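Fe(2+) transporter FeoB (Escherichia coli, PDB 3I8S) takes up ferrous iron across the inner membrane in a GTP-driven system, its cytosolic domain, the part described here, binding GTP and probably coupling that to channel opening. Local coordinates at residues E210-I213 against Y214-A217. Sequence-based numbering, arbitrary orientation.
Sequences EGDI and YSRA
Tyr214 sets its CB 3.6 Å from OD1 of Asp212, the N-cap residue right before helix 213-218, and the ring of Tyr214 meets that of Tyr218 edge to face. One residue on, Ser215 is gripped by Asp212 through two bonds. Its backbone N donates to Asp212 OD1 (3.0 Å) along a nearly straight line, 166° at the hydrogen, reaching the oxygen from above the carboxylate plane. Its OG, swung between its own N and carbonyl carbon (chi1 69°), turns back to give a 2.8 Å bond to Asp212 O, from above the plane of that carbonyl. The other carboxylate oxygen, OD2, accepts from Gln207 NE2 and Thr65 N, which, with the bond at OD1, helps to hold the carboxylate in its rotation; an alanine here would probably leave Ser215 N without its capping acceptor, and Gln207 NE2 and Thr65 N without the oxygen they share. At Arg216 the backbone N makes a bent bond to Ile213 O (3.2 Å), and the extended side chain runs beside Ile213, whose CD1 lies over one guanidinium face, 3.6 Å from NH2. A water in the guanidinium plane accepts from Arg216 NE and donates to Asp212 O, giving that carbonyl a second partner. Within FeoB's cytosolic helical domain this exemplifies how successive caps end one helix and begin the next: a Schellman motif at Gly211, with positive phi, ending helix 198-210, followed directly by an aspartate N-cap opening helix 213-218.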
ATOM      1  N   GLU A 210       2.863  -8.287  15.491  1.00 23.90           N
ATOM      2  CA  GLU A 210       2.235  -9.303  14.669  1.00 25.09           C
ATOM      3  C   GLU A 210       3.160 -10.500  14.389  1.00 25.31           C
ATOM      4  O   GLU A 210       2.681 -11.566  14.014  1.00 26.29           O
ATOM      5  CB  GLU A 210       1.672  -8.681  13.372  1.00 24.50           C
ATOM      6  CG  GLU A 210       0.685  -9.597  12.687  1.00 26.47           C
ATOM      7  CD  GLU A 210       0.145  -9.043  11.387  1.00 30.44           C
ATOM      8  OE1 GLU A 210       0.853  -8.223  10.737  1.00 36.98           O
ATOM      9  OE2 GLU A 210      -1.009  -9.443  11.034  1.00 38.60           O
ATOM     10  N   GLY A 211       4.473 -10.330  14.607  1.00 25.54           N
ATOM     11  CA  GLY A 211       5.487 -11.349  14.371  1.00 25.69           C
ATOM     12  C   GLY A 211       6.290 -11.195  13.088  1.00 25.83           C
ATOM     13  O   GLY A 211       6.941 -12.134  12.663  1.00 25.64           O
ATOM     14  N   ASP A 212       6.228 -10.030  12.450  1.00 25.98           N
ATOM     15  CA  ASP A 212       6.983  -9.780  11.215  1.00 25.74           C
ATOM     16  C   ASP A 212       8.474  -9.679  11.562  1.00 24.90           C
ATOM     17  O   ASP A 212       8.883  -8.761  12.251  1.00 25.97           O
ATOM     18  CB  ASP A 212       6.484  -8.482  10.588  1.00 25.86           C
ATOM     19  CG  ASP A 212       7.130  -8.142   9.270  1.00 27.50           C
ATOM     20  OD1 ASP A 212       8.335  -8.311   9.104  1.00 27.88           O
ATOM     21  OD2 ASP A 212       6.404  -7.580   8.415  1.00 35.16           O
ATOM     22  N   ILE A 213       9.266 -10.597  11.065  1.00 25.24           N
ATOM     23  CA  ILE A 213      10.699 -10.654  11.428  1.00 25.08           C
ATOM     24  C   ILE A 213      11.518  -9.533  10.804  1.00 24.58           C
ATOM     25  O   ILE A 213      12.429  -8.974  11.454  1.00 24.22           O
ATOM     26  CB  ILE A 213      11.337 -12.015  11.091  1.00 26.44           C
ATOM     27  CG1 ILE A 213      10.484 -13.179  11.621  1.00 27.60           C
ATOM     28  CG2 ILE A 213      12.748 -12.103  11.685  1.00 26.48           C
ATOM     29  CD1 ILE A 213      10.246 -13.138  13.091  1.00 30.60           C
ATOM     30  N   TYR A 214      11.223  -9.230   9.546  1.00 24.14           N
ATOM     31  CA  TYR A 214      11.952  -8.202   8.786  1.00 23.96           C
ATOM     32  C   TYR A 214      11.819  -6.794   9.388  1.00 22.94           C
ATOM     33  O   TYR A 214      12.793  -6.052   9.456  1.00 21.76           O
ATOM     34  CB  TYR A 214      11.473  -8.192   7.336  1.00 24.37           C
ATOM     35  CG  TYR A 214      12.301  -7.369   6.368  1.00 24.69           C
ATOM     36  CD1 TYR A 214      13.676  -7.383   6.402  1.00 25.09           C
ATOM     37  CD2 TYR A 214      11.692  -6.613   5.390  1.00 24.06           C
ATOM     38  CE1 TYR A 214      14.428  -6.652   5.504  1.00 24.45           C
ATOM     39  CE2 TYR A 214      12.431  -5.882   4.498  1.00 25.82           C
ATOM     40  CZ  TYR A 214      13.796  -5.885   4.568  1.00 23.96           C
ATOM     41  OH  TYR A 214      14.562  -5.178   3.659  1.00 26.91           O
ATOM     42  N   SER A 215      10.631  -6.463   9.856  1.00 22.84           N
ATOM     43  CA  SER A 215      10.359  -5.171  10.499  0.50 23.02           C
ATOM     44  C   SER A 215      11.310  -4.916  11.661  1.00 22.68           C
ATOM     45  O   SER A 215      11.626  -3.771  11.987  1.00 24.01           O
ATOM     46  CB  SER A 215       8.895  -5.098  10.974  0.50 22.71           C
ATOM     47  OG  SER A 215       8.642  -5.976  12.074  0.50 22.43           O
ATOM     48  N   ARG A 216      11.772  -5.986  12.313  1.00 22.76           N
ATOM     49  CA  ARG A 216      12.677  -5.820  13.448  1.00 23.80           C
ATOM     50  C   ARG A 216      13.966  -5.178  13.061  1.00 23.00           C
ATOM     51  O   ARG A 216      14.556  -4.450  13.848  1.00 23.31           O
ATOM     52  CB  ARG A 216      13.017  -7.158  14.073  1.00 24.08           C
ATOM     53  CG  ARG A 216      11.837  -7.810  14.684  1.00 25.32           C
ATOM     54  CD  ARG A 216      12.252  -9.015  15.550  1.00 27.65           C
ATOM     55  NE  ARG A 216      11.137  -9.967  15.671  1.00 29.68           N
ATOM     56  CZ  ARG A 216      11.175 -11.086  16.393  1.00 32.76           C
ATOM     57  NH1 ARG A 216      12.275 -11.419  17.067  1.00 35.21           N
ATOM     58  NH2 ARG A 216      10.108 -11.880  16.433  1.00 33.58           N
ATOM     59  N   ALA A 217      14.432  -5.521  11.864  1.00 22.94           N
ATOM     60  CA  ALA A 217      15.664  -4.991  11.286  1.00 23.18           C
ATOM     61  C   ALA A 217      15.673  -3.467  11.205  1.00 22.94           C
ATOM     62  O   ALA A 217      16.725  -2.847  11.316  1.00 22.32           O
ATOM     63  CB  ALA A 217      15.868  -5.602   9.854  1.00 22.13           C
TER
HETATM   64  O   HOH W   1       8.416  -9.603  15.050  1.00 19.77           O